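Side-chain contacts in protein phosphatase 2C (Toxoplasma gondii, PDB 3D8K), which probably hydrolyses phosphoserine and phosphothreonine in proteins as a manganese-dependent phosphatase of the PP2C family: residues R24-S29 with D34-E39; M53-Q58 with V312-S317; V124-V129 with P261-V266. One frame throughout, in Å; residues are numbered along the deposited sequence.

Contact 1 of 3, residues R24-S29 with D34-E39; sequences RPTSES and DVVVVE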
ATOM      1  N   ARG C  24      17.805  -9.051  10.454  1.00 30.50           N
ATOM      2  CA  ARG C  24      18.354  -8.477  11.663  1.00 31.14           C
ATOM      3  C   ARG C  24      19.451  -9.305  12.283  1.00 32.46           C
ATOM      4  O   ARG C  24      19.192 -10.261  13.000  1.00 33.59           O
ATOM      5  CB  ARG C  24      17.243  -8.253  12.677  1.00 32.76           C
ATOM      6  CG  ARG C  24      16.263  -7.209  12.215  1.00 32.57           C
ATOM      7  CD  ARG C  24      14.850  -7.699  12.342  1.00 33.83           C
ATOM      8  NE  ARG C  24      13.946  -6.785  11.669  1.00 33.12           N
ATOM      9  CZ  ARG C  24      13.948  -5.479  11.875  1.00 34.09           C
ATOM     10  NH1 ARG C  24      14.808  -4.952  12.736  1.00 34.33           N
ATOM     11  NH2 ARG C  24      13.099  -4.701  11.221  1.00 35.04           N
ATOM     12  N   PRO C  25      20.707  -8.977  11.967  1.00 34.54           N
ATOM     13  CA  PRO C  25      21.822  -9.724  12.537  1.00 34.20           C
ATOM     14  C   PRO C  25      22.108  -9.264  13.960  1.00 33.46           C
ATOM     15  O   PRO C  25      21.860  -8.117  14.308  1.00 34.39           O
ATOM     16  CB  PRO C  25      22.983  -9.385  11.589  1.00 34.26           C
ATOM     17  CG  PRO C  25      22.312  -9.174  10.286  1.00 33.16           C
ATOM     18  CD  PRO C  25      21.120  -8.336  10.704  1.00 36.33           C
ATOM     19  N   THR C  26      22.597 -10.178  14.787  1.00 32.79           N
ATOM     20  CA  THR C  26      22.992  -9.852  16.148  1.00 33.15           C
ATOM     21  C   THR C  26      24.456 -10.247  16.090  1.00 33.06           C
ATOM     22  O   THR C  26      24.803 -11.180  15.382  1.00 33.50           O
ATOM     23  CB  THR C  26      22.240 -10.711  17.215  1.00 33.91           C
ATOM     24  OG1 THR C  26      22.705 -10.379  18.532  1.00 31.62           O
ATOM     25  CG2 THR C  26      22.471 -12.178  16.980  1.00 35.10           C
ATOM     26  N   SER C  27      25.319  -9.540  16.801  1.00 34.18           N
ATOM     27  CA  SER C  27      26.736  -9.870  16.771  1.00 36.21           C
ATOM     28  C   SER C  27      27.439  -9.221  17.947  1.00 39.13           C
ATOM     29  O   SER C  27      26.797  -8.571  18.768  1.00 39.88           O
ATOM     30  CB  SER C  27      27.369  -9.377  15.453  1.00 35.84           C
ATOM     31  OG  SER C  27      27.362  -7.955  15.330  1.00 33.81           O
ATOM     32  N   GLU C  28      28.752  -9.437  18.030  1.00 42.40           N
ATOM     33  CA  GLU C  28      29.625  -8.838  19.046  1.00 44.48           C
ATOM     34  C   GLU C  28      29.743  -9.483  20.429  1.00 45.73           C
ATOM     35  O   GLU C  28      29.490 -10.672  20.595  1.00 45.83           O
ATOM     36  CB  GLU C  28      29.266  -7.362  19.214  1.00 45.37           C
ATOM     37  CG  GLU C  28      30.420  -6.490  19.636  1.00 47.16           C
ATOM     38  CD  GLU C  28      29.985  -5.072  19.924  1.00 48.84           C
ATOM     39  OE1 GLU C  28      29.200  -4.518  19.119  1.00 48.14           O
ATOM     40  OE2 GLU C  28      30.434  -4.517  20.950  1.00 49.78           O
ATOM     41  N   SER C  29      30.149  -8.658  21.397  1.00 47.72           N
ATOM     42  CA  SER C  29      30.375  -9.004  22.807  1.00 47.99           C
ATOM     43  C   SER C  29      31.864  -9.069  23.063  1.00 48.17           C
ATOM     44  O   SER C  29      32.579  -8.127  22.728  1.00 48.85           O
ATOM     45  CB  SER C  29      29.725 -10.329  23.200  1.00 48.31           C
ATOM     46  OG  SER C  29      28.447 -10.088  23.755  1.00 49.22           O
ATOM     47  N   ASP C  34      31.387 -15.364  15.362  1.00 35.59           N
ATOM     48  CA  ASP C  34      30.094 -15.667  14.760  1.00 35.01           C
ATOM     49  C   ASP C  34      29.072 -14.542  14.693  1.00 33.09           C
ATOM     50  O   ASP C  34      29.071 -13.629  15.503  1.00 33.64           O
ATOM     51  CB  ASP C  34      29.477 -16.897  15.443  1.00 36.42           C
ATOM     52  CG  ASP C  34      29.441 -16.773  16.949  1.00 38.14           C
ATOM     53  OD1 ASP C  34      29.285 -17.817  17.621  1.00 37.67           O
ATOM     54  OD2 ASP C  34      29.561 -15.633  17.460  1.00 38.96           O
ATOM     55  N   VAL C  35      28.202 -14.632  13.697  1.00 30.60           N
ATOM     56  CA  VAL C  35      27.161 -13.653  13.472  1.00 27.99           C
ATOM     57  C   VAL C  35      25.864 -14.420  13.245  1.00 26.47           C
ATOM     58  O   VAL C  35      25.869 -15.521  12.691  1.00 24.44           O
ATOM     59  CB  VAL C  35      27.473 -12.814  12.223  1.00 29.48           C
ATOM     60  CG1 VAL C  35      26.571 -11.586  12.174  1.00 28.52           C
ATOM     61  CG2 VAL C  35      28.944 -12.412  12.224  1.00 29.57           C
ATOM     62  N   VAL C  36      24.745 -13.851  13.682  1.00 25.24           N
ATOM     63  CA  VAL C  36      23.476 -14.538  13.495  1.00 23.21           C
ATOM     64  C   VAL C  36      22.377 -13.668  12.944  1.00 21.36           C
ATOM     65  O   VAL C  36      22.187 -12.536  13.379  1.00 20.96           O
ATOM     66  CB  VAL C  36      22.984 -15.202  14.807  1.00 20.88           C
ATOM     67  CG1 VAL C  36      23.998 -14.957  15.904  1.00 18.51           C
ATOM     68  CG2 VAL C  36      21.596 -14.705  15.176  1.00 17.04           C
ATOM     69  N   VAL C  37      21.686 -14.216  11.953  1.00 19.15           N
ATOM     70  CA  VAL C  37      20.560 -13.549  11.332  1.00 19.32           C
ATOM     71  C   VAL C  37      19.390 -14.113  12.114  1.00 19.17           C
ATOM     72  O   VAL C  37      18.866 -15.178  11.772  1.00 16.53           O
ATOM     73  CB  VAL C  37      20.394 -13.953   9.861  1.00 19.29           C
ATOM     74  CG1 VAL C  37      19.280 -13.133   9.228  1.00 20.22           C
ATOM     75  CG2 VAL C  37      21.693 -13.759   9.116  1.00 19.48           C
ATOM     76  N   VAL C  38      19.003 -13.414  13.176  1.00 17.94           N
ATOM     77  CA  VAL C  38      17.900 -13.865  14.020  1.00 18.59           C
ATOM     78  C   VAL C  38      16.599 -14.032  13.256  1.00 17.58           C
ATOM     79  O   VAL C  38      15.819 -14.918  13.559  1.00 16.87           O
ATOM     80  CB  VAL C  38      17.634 -12.890  15.169  1.00 19.58           C
ATOM     81  CG1 VAL C  38      16.865 -13.608  16.287  1.00 18.17           C
ATOM     82  CG2 VAL C  38      18.948 -12.305  15.662  1.00 18.99           C
ATOM     83  N   GLU C  39      16.377 -13.184  12.261  1.00 18.18           N
ATOM     84  CA  GLU C  39      15.167 -13.252  11.462  1.00 19.26           C
ATOM     85  C   GLU C  39      15.274 -12.385  10.213  1.00 19.42           C
ATOM     86  O   GLU C  39      15.867 -11.309  10.243  1.00 19.84           O
ATOM     87  CB  GLU C  39      13.969 -12.796  12.301  1.00 21.52           C
ATOM     88  CG  GLU C  39      12.753 -12.383  11.480  1.00 23.47           C
ATOM     89  CD  GLU C  39      11.575 -13.309  11.654  1.00 25.28           C
ATOM     90  OE1 GLU C  39      11.683 -14.476  11.230  1.00 27.89           O
ATOM     91  OE2 GLU C  39      10.545 -12.865  12.210  1.00 23.09           O
TER
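Thr-26 and Val-36 form a hydrogen-bonded antiparallel pair whose side chains meet on the face that also carries Val-38. With OG1 of Thr-26 anti to the backbone N (chi1 178°), its methyl CG2 is turned across both methyls of Val-36 and also reaches CG2 of Val-38, 3.8 Å away. The side chains of Thr-26 and Val-36 run obliquely to each other, and OG1 of Thr-26 makes a weak hydrogen bond to Glu-353. Beneath them the backbones are bonded in both directions: Thr-26 N reaches Val-36 O at 2.8 Å, and Val-36 N returns a nearly straight bond to Thr-26 O at 3.2 Å (172° at the hydrogen). Arg-24 N binds Glu-39 O at 3.0 Å. These are the arms of a beta hairpin, with strand 22-26 at the edge of the six-stranded sheet of the PP2C beta sandwich; Val-38 packs on strand 349-356 of the other sheet. The opposite face is looser. There Val-35 CG1 lies 4.0 Å from Ser-27 CB and 4.2 Å from Pro-25 CB, while helix 61-74 covers Val-35 through Ala-63, Met-64 and Ala-67. Pro-25 and Ser-27 remain partly exposed. Glu-28 is exposed and points away from 34-39. At the other end the Arg-24 side chain bends at chi2, and its NH2 makes a weak hydrogen bond to Arg-12 O.

Contact 2 of 3, residues M53-Q58 with V312-S317; sequences MFDGFQ and VTKNIS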
HETATM    1  N   MSE C  53      22.966 -18.638  10.682  1.00 23.17           N
HETATM    2  CA  MSE C  53      24.042 -18.626  11.660  1.00 25.38           C
HETATM    3  C   MSE C  53      25.394 -18.831  10.988  1.00 23.26           C
HETATM    4  O   MSE C  53      25.597 -19.788  10.236  1.00 24.49           O
HETATM    5  CB  MSE C  53      23.784 -19.719  12.674  1.00 29.34           C
HETATM    6  CG  MSE C  53      24.511 -19.511  13.937  1.00 38.91           C
HETATM    7 SE   MSE C  53      23.562 -20.509  15.285  1.00 56.40          SE
HETATM    8  CE  MSE C  53      22.719 -18.979  16.195  1.00 50.74           C
ATOM      9  N   PHE C  54      26.322 -17.929  11.258  1.00 19.03           N
ATOM     10  CA  PHE C  54      27.633 -18.024  10.655  1.00 16.60           C
ATOM     11  C   PHE C  54      28.717 -18.068  11.719  1.00 17.39           C
ATOM     12  O   PHE C  54      28.932 -17.112  12.446  1.00 15.90           O
ATOM     13  CB  PHE C  54      27.817 -16.837   9.715  1.00 13.43           C
ATOM     14  CG  PHE C  54      26.823 -16.814   8.596  1.00 11.94           C
ATOM     15  CD1 PHE C  54      26.965 -17.677   7.512  1.00 12.44           C
ATOM     16  CD2 PHE C  54      25.718 -15.965   8.639  1.00 11.11           C
ATOM     17  CE1 PHE C  54      26.024 -17.696   6.488  1.00 11.35           C
ATOM     18  CE2 PHE C  54      24.769 -15.972   7.628  1.00  9.32           C
ATOM     19  CZ  PHE C  54      24.919 -16.835   6.549  1.00 12.56           C
ATOM     20  N   ASP C  55      29.388 -19.202  11.821  1.00 19.45           N
ATOM     21  CA  ASP C  55      30.455 -19.347  12.798  1.00 22.54           C
ATOM     22  C   ASP C  55      31.790 -19.386  12.060  1.00 22.78           C
ATOM     23  O   ASP C  55      32.116 -20.370  11.391  1.00 21.89           O
ATOM     24  CB  ASP C  55      30.238 -20.624  13.622  1.00 25.07           C
ATOM     25  CG  ASP C  55      31.284 -20.805  14.693  1.00 28.24           C
ATOM     26  OD1 ASP C  55      31.667 -19.787  15.314  1.00 31.68           O
ATOM     27  OD2 ASP C  55      31.720 -21.955  14.919  1.00 31.15           O
ATOM     28  N   GLY C  56      32.559 -18.309  12.189  1.00 23.63           N
ATOM     29  CA  GLY C  56      33.832 -18.222  11.490  1.00 27.26           C
ATOM     30  C   GLY C  56      35.089 -18.685  12.203  1.00 29.98           C
ATOM     31  O   GLY C  56      35.261 -18.446  13.398  1.00 30.78           O
ATOM     32  N   PHE C  57      35.978 -19.363  11.479  1.00 32.13           N
ATOM     33  CA  PHE C  57      37.216 -19.800  12.106  1.00 34.01           C
ATOM     34  C   PHE C  57      38.330 -18.786  11.918  1.00 36.32           C
ATOM     35  O   PHE C  57      38.691 -18.406  10.796  1.00 33.90           O
ATOM     36  CB  PHE C  57      37.672 -21.180  11.629  1.00 32.20           C
ATOM     37  CG  PHE C  57      37.295 -21.511  10.228  1.00 32.37           C
ATOM     38  CD1 PHE C  57      35.984 -21.868   9.911  1.00 30.87           C
ATOM     39  CD2 PHE C  57      38.268 -21.560   9.235  1.00 31.57           C
ATOM     40  CE1 PHE C  57      35.646 -22.282   8.631  1.00 30.29           C
ATOM     41  CE2 PHE C  57      37.946 -21.970   7.950  1.00 32.01           C
ATOM     42  CZ  PHE C  57      36.632 -22.336   7.643  1.00 32.06           C
ATOM     43  N   GLN C  58      38.847 -18.352  13.065  1.00 40.07           N
ATOM     44  CA  GLN C  58      39.894 -17.354  13.159  1.00 42.81           C
ATOM     45  C   GLN C  58      39.715 -16.222  12.162  1.00 43.13           C
ATOM     46  O   GLN C  58      40.382 -16.131  11.122  1.00 42.86           O
ATOM     47  CB  GLN C  58      41.252 -18.039  13.077  1.00 45.50           C
ATOM     48  CG  GLN C  58      41.480 -18.912  14.314  1.00 48.79           C
ATOM     49  CD  GLN C  58      40.794 -18.345  15.575  1.00 50.93           C
ATOM     50  OE1 GLN C  58      39.560 -18.293  15.657  1.00 51.35           O
ATOM     51  NE2 GLN C  58      41.594 -17.918  16.553  1.00 50.49           N
ATOM     52  N   VAL C 312      33.963 -23.262  28.386  1.00 60.48           N
ATOM     53  CA  VAL C 312      33.817 -22.462  27.183  1.00 61.63           C
ATOM     54  C   VAL C 312      35.189 -22.535  26.537  1.00 62.08           C
ATOM     55  O   VAL C 312      36.211 -22.414  27.214  1.00 63.13           O
ATOM     56  CB  VAL C 312      33.483 -20.976  27.498  1.00 62.80           C
ATOM     57  CG1 VAL C 312      32.604 -20.893  28.724  1.00 63.63           C
ATOM     58  CG2 VAL C 312      34.762 -20.156  27.685  1.00 63.80           C
ATOM     59  N   THR C 313      35.218 -22.760  25.237  1.00 61.53           N
ATOM     60  CA  THR C 313      36.479 -22.845  24.538  1.00 60.83           C
ATOM     61  C   THR C 313      36.380 -21.838  23.409  1.00 60.29           C
ATOM     62  O   THR C 313      36.959 -20.754  23.477  1.00 62.19           O
ATOM     63  CB  THR C 313      36.698 -24.274  23.984  1.00 60.68           C
ATOM     64  OG1 THR C 313      36.604 -25.218  25.058  1.00 60.90           O
ATOM     65  CG2 THR C 313      38.066 -24.402  23.339  1.00 60.38           C
ATOM     66  N   LYS C 314      35.626 -22.198  22.379  1.00 57.94           N
ATOM     67  CA  LYS C 314      35.417 -21.334  21.231  1.00 55.84           C
ATOM     68  C   LYS C 314      34.389 -20.292  21.684  1.00 53.87           C
ATOM     69  O   LYS C 314      34.205 -20.081  22.886  1.00 53.91           O
ATOM     70  CB  LYS C 314      34.864 -22.179  20.089  1.00 56.88           C
ATOM     71  CG  LYS C 314      35.121 -21.661  18.675  1.00 58.12           C
ATOM     72  CD  LYS C 314      34.861 -22.780  17.667  1.00 57.53           C
ATOM     73  CE  LYS C 314      35.081 -22.340  16.231  1.00 56.78           C
ATOM     74  NZ  LYS C 314      34.888 -23.476  15.272  1.00 53.33           N
ATOM     75  N   ASN C 315      33.738 -19.625  20.737  1.00 50.67           N
ATOM     76  CA  ASN C 315      32.712 -18.645  21.084  1.00 47.85           C
ATOM     77  C   ASN C 315      31.352 -19.363  21.143  1.00 45.75           C
ATOM     78  O   ASN C 315      31.229 -20.508  20.696  1.00 45.66           O
ATOM     79  CB  ASN C 315      32.712 -17.498  20.064  1.00 48.52           C
ATOM     80  CG  ASN C 315      32.942 -17.978  18.636  1.00 49.61           C
ATOM     81  OD1 ASN C 315      33.259 -17.183  17.749  1.00 49.51           O
ATOM     82  ND2 ASN C 315      32.774 -19.279  18.408  1.00 49.87           N
ATOM     83  N   ILE C 316      30.336 -18.705  21.696  1.00 41.95           N
ATOM     84  CA  ILE C 316      29.024 -19.333  21.841  1.00 39.00           C
ATOM     85  C   ILE C 316      27.838 -18.491  21.353  1.00 37.21           C
ATOM     86  O   ILE C 316      27.689 -17.326  21.711  1.00 37.05           O
ATOM     87  CB  ILE C 316      28.780 -19.708  23.331  1.00 38.55           C
ATOM     88  CG1 ILE C 316      29.904 -20.614  23.830  1.00 38.41           C
ATOM     89  CG2 ILE C 316      27.432 -20.392  23.502  1.00 36.92           C
ATOM     90  CD1 ILE C 316      29.870 -20.858  25.323  1.00 36.62           C
ATOM     91  N   SER C 317      26.989 -19.093  20.530  1.00 34.76           N
ATOM     92  CA  SER C 317      25.816 -18.397  20.031  1.00 33.39           C
ATOM     93  C   SER C 317      24.627 -19.336  19.956  1.00 30.91           C
ATOM     94  O   SER C 317      24.745 -20.478  19.523  1.00 29.57           O
ATOM     95  CB  SER C 317      26.100 -17.786  18.669  1.00 33.70           C
ATOM     96  OG  SER C 317      27.035 -16.740  18.809  1.00 35.99           O
TER
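Asp-55 faces Lys-314 and Asn-315 across the two layers of the PP2C beta sandwich: strand 48-55 belongs to the six-stranded sheet and strand 316-322 to the eight-stranded one. The Asp-Gly pair Asp-55 and Gly-56 matches the signature that in PP2C relatives supplies a metal-binding aspartate, and Lys-314 just before Asn-315 appears to stand where those relatives usually have another acidic residue. The ionic part is a salt bridge between Lys-314 NZ and Asp-55 OD2, 3.5 Å apart. The two side chains approach from opposite directions, and the lysine chain, extended beyond CG, carries NZ to OD2. The amide contributes a weak hydrogen bond: Asn-315 ND2 points at the other carboxylate oxygen, Asp-55 OD1, at 3.3 Å with 139° at the hydrogen. Amide and carboxylate planes are turned 58° apart, and the groups meet obliquely. The asparagine's stronger tie is from OD1 to the backbone N of Asp-33; Ser-317 OG likewise bonds to Asp-34 OD1. Both residues thus join the beginning of strand 316-322 to the chain leading into strand 35-41. Apolar contact is slight. The side chain of selenomethionine Met-53 leaves the backbone toward 312-317 and bends at chi3 (-106°), which brings its terminal methyl CE to 4.4 Å from Ser-317 CB.

Contact 3 of 3, residues V124-V129 with P261-V266; sequences VGRQIV and PGDDIV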
ATOM      1  N   VAL C 124       9.785 -39.983   6.670  1.00 25.52           N
ATOM      2  CA  VAL C 124      10.518 -40.870   7.554  1.00 25.46           C
ATOM      3  C   VAL C 124      10.492 -40.185   8.912  1.00 26.02           C
ATOM      4  O   VAL C 124      11.298 -39.281   9.185  1.00 24.86           O
ATOM      5  CB  VAL C 124      12.002 -41.033   7.160  1.00 25.55           C
ATOM      6  CG1 VAL C 124      12.698 -41.952   8.157  1.00 24.09           C
ATOM      7  CG2 VAL C 124      12.117 -41.595   5.772  1.00 26.97           C
ATOM      8  N   GLY C 125       9.558 -40.624   9.748  1.00 27.06           N
ATOM      9  CA  GLY C 125       9.426 -40.075  11.084  1.00 27.91           C
ATOM     10  C   GLY C 125       9.828 -38.623  11.219  1.00 27.85           C
ATOM     11  O   GLY C 125      10.894 -38.313  11.774  1.00 30.06           O
ATOM     12  N   ARG C 126       8.982 -37.742  10.695  1.00 24.89           N
ATOM     13  CA  ARG C 126       9.189 -36.293  10.762  1.00 25.03           C
ATOM     14  C   ARG C 126       9.974 -35.679   9.612  1.00 23.56           C
ATOM     15  O   ARG C 126       9.718 -34.547   9.232  1.00 23.93           O
ATOM     16  CB  ARG C 126       9.840 -35.887  12.095  1.00 25.60           C
ATOM     17  CG  ARG C 126       9.090 -34.811  12.880  1.00 24.82           C
ATOM     18  CD  ARG C 126       7.663 -35.223  13.183  1.00 26.15           C
ATOM     19  NE  ARG C 126       6.933 -34.181  13.902  1.00 28.92           N
ATOM     20  CZ  ARG C 126       6.830 -34.113  15.224  1.00 28.49           C
ATOM     21  NH1 ARG C 126       7.405 -35.031  15.984  1.00 31.15           N
ATOM     22  NH2 ARG C 126       6.154 -33.126  15.787  1.00 27.74           N
ATOM     23  N   GLN C 127      10.923 -36.407   9.043  1.00 22.49           N
ATOM     24  CA  GLN C 127      11.682 -35.846   7.938  1.00 20.71           C
ATOM     25  C   GLN C 127      10.904 -36.060   6.669  1.00 20.35           C
ATOM     26  O   GLN C 127      10.351 -37.116   6.451  1.00 21.62           O
ATOM     27  CB  GLN C 127      13.046 -36.512   7.797  1.00 18.40           C
ATOM     28  CG  GLN C 127      14.075 -35.622   7.077  1.00 16.96           C
ATOM     29  CD  GLN C 127      15.490 -36.205   7.061  1.00 15.84           C
ATOM     30  OE1 GLN C 127      15.902 -36.931   7.977  1.00 16.22           O
ATOM     31  NE2 GLN C 127      16.246 -35.863   6.030  1.00 10.74           N
ATOM     32  N   ILE C 128      10.851 -35.048   5.827  1.00 21.46           N
ATOM     33  CA  ILE C 128      10.138 -35.177   4.577  1.00 22.35           C
ATOM     34  C   ILE C 128      11.113 -35.630   3.498  1.00 24.00           C
ATOM     35  O   ILE C 128      12.116 -34.959   3.218  1.00 25.39           O
ATOM     36  CB  ILE C 128       9.486 -33.834   4.198  1.00 21.17           C
ATOM     37  CG1 ILE C 128       8.408 -33.495   5.233  1.00 19.52           C
ATOM     38  CG2 ILE C 128       8.924 -33.899   2.789  1.00 19.54           C
ATOM     39  CD1 ILE C 128       7.774 -32.158   5.048  1.00 18.75           C
ATOM     40  N   VAL C 129      10.842 -36.795   2.922  1.00 24.65           N
ATOM     41  CA  VAL C 129      11.694 -37.319   1.862  1.00 25.37           C
ATOM     42  C   VAL C 129      11.371 -36.532   0.599  1.00 25.23           C
ATOM     43  O   VAL C 129      10.208 -36.332   0.255  1.00 24.39           O
ATOM     44  CB  VAL C 129      11.444 -38.833   1.621  1.00 25.85           C
ATOM     45  CG1 VAL C 129      12.290 -39.326   0.458  1.00 26.30           C
ATOM     46  CG2 VAL C 129      11.779 -39.619   2.877  1.00 24.37           C
ATOM     47  N   PRO C 261       2.257 -27.143  15.357  1.00  9.77           N
ATOM     48  CA  PRO C 261       2.264 -25.910  16.152  1.00 10.20           C
ATOM     49  C   PRO C 261       2.495 -26.348  17.594  1.00 11.22           C
ATOM     50  O   PRO C 261       1.988 -27.387  18.021  1.00 10.60           O
ATOM     51  CB  PRO C 261       0.873 -25.350  15.927  1.00  8.90           C
ATOM     52  CG  PRO C 261       0.596 -25.737  14.537  1.00  7.13           C
ATOM     53  CD  PRO C 261       1.087 -27.170  14.467  1.00 10.98           C
ATOM     54  N   GLY C 262       3.274 -25.576  18.337  1.00 11.25           N
ATOM     55  CA  GLY C 262       3.571 -25.962  19.695  1.00 13.40           C
ATOM     56  C   GLY C 262       4.999 -26.454  19.748  1.00 16.00           C
ATOM     57  O   GLY C 262       5.587 -26.533  20.825  1.00 17.03           O
ATOM     58  N   ASP C 263       5.563 -26.793  18.586  1.00 17.23           N
ATOM     59  CA  ASP C 263       6.954 -27.250  18.521  1.00 18.17           C
ATOM     60  C   ASP C 263       7.918 -26.046  18.530  1.00 18.27           C
ATOM     61  O   ASP C 263       7.506 -24.906  18.292  1.00 16.63           O
ATOM     62  CB  ASP C 263       7.203 -28.105  17.264  1.00 19.31           C
ATOM     63  CG  ASP C 263       6.500 -29.473  17.310  1.00 20.13           C
ATOM     64  OD1 ASP C 263       6.280 -30.009  18.411  1.00 19.33           O
ATOM     65  OD2 ASP C 263       6.184 -30.024  16.234  1.00 18.12           O
ATOM     66  N   ASP C 264       9.190 -26.313  18.827  1.00 18.74           N
ATOM     67  CA  ASP C 264      10.244 -25.293  18.883  1.00 19.81           C
ATOM     68  C   ASP C 264      11.458 -25.717  18.066  1.00 17.89           C
ATOM     69  O   ASP C 264      11.696 -26.911  17.874  1.00 16.00           O
ATOM     70  CB  ASP C 264      10.716 -25.072  20.328  1.00 25.68           C
ATOM     71  CG  ASP C 264       9.840 -24.105  21.095  1.00 32.97           C
ATOM     72  OD1 ASP C 264       8.617 -24.354  21.178  1.00 38.75           O
ATOM     73  OD2 ASP C 264      10.368 -23.099  21.622  1.00 35.54           O
ATOM     74  N   ILE C 265      12.226 -24.736  17.593  1.00 15.81           N
ATOM     75  CA  ILE C 265      13.439 -25.006  16.836  1.00 13.50           C
ATOM     76  C   ILE C 265      14.598 -24.424  17.607  1.00 13.89           C
ATOM     77  O   ILE C 265      14.562 -23.274  18.031  1.00 14.63           O
ATOM     78  CB  ILE C 265      13.429 -24.361  15.462  1.00 11.40           C
ATOM     79  CG1 ILE C 265      12.308 -24.935  14.630  1.00  9.55           C
ATOM     80  CG2 ILE C 265      14.742 -24.650  14.744  1.00 12.74           C
ATOM     81  CD1 ILE C 265      12.188 -24.266  13.298  1.00 13.96           C
ATOM     82  N   VAL C 266      15.634 -25.222  17.788  1.00 14.18           N
ATOM     83  CA  VAL C 266      16.797 -24.763  18.519  1.00 14.96           C
ATOM     84  C   VAL C 266      18.087 -24.950  17.738  1.00 15.48           C
ATOM     85  O   VAL C 266      18.315 -25.996  17.131  1.00 15.91           O
ATOM     86  CB  VAL C 266      16.886 -25.476  19.854  1.00 14.44           C
ATOM     87  CG1 VAL C 266      18.199 -25.136  20.545  1.00 14.43           C
ATOM     88  CG2 VAL C 266      15.697 -25.060  20.705  1.00 14.14           C
TER
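Arg-126 and Asp-263 reach for each other from opposite directions, across a gap in which the CA atoms of Arg-126 and Asp-263 are 12.1 Å apart. The arginine bends at chi2 (57°) and is then extended through chi3, which carries the guanidinium to the carboxylate. Only one nitrogen makes the salt bridge: Arg-126 NH2 lies 3.1 Å from Asp-263 OD2, while OD1 of Asp-263 stands farther off at 4.1 Å. The two flat groups are inclined 61° to one another, and the oxygen approaches the guanidinium obliquely; this is a single-point ion pair, without the paired, coplanar geometry of a bidentate one. Both partners are also held elsewhere. Asp-263 OD1 and Arg-126 NH2 each hydrogen-bond to Ser-182 OG, and Asp-263 OD2 accepts a hydrogen bond from the backbone N of Tyr-260, which ties the carboxylate to its own loop between strands 253-259 and 264-268. Phe-258 and Tyr-260 pack beside the arginine. Gly-125 and Arg-126 both have positive phi and form the two-residue turn between strands 120-124 and 127-129, where Gln-127 N hydrogen-bonds to Val-124 O. The salt bridge therefore joins a tight beta hairpin, with a distorted, type I'-like turn, to the connection between the two main sheets of the PP2C sandwich.

Contacts 1 and 2 adjoin, their centres about 12 Å apart, contact 1 on strand 35-41 and contact 2 on strand 48-55, its neighbour in the six-stranded sheet. A probable backbone hydrogen bond of 2.8 Å from Phe-54 N to Val-35 O links the two strands beside the aspartate of contact 2. By comparison with PP2C relatives, that end of the sandwich is probably where the metal site would lie. Contact 3 lies on the opposite side of the chain's centre, with its centre about 24 Å from that of contact 1 and 26 Å from that of contact 2. Adjacent strands 264-268 and 316-322 nevertheless bring contacts 2 and 3 to one sheet, their nearest atoms about 7 Å apart.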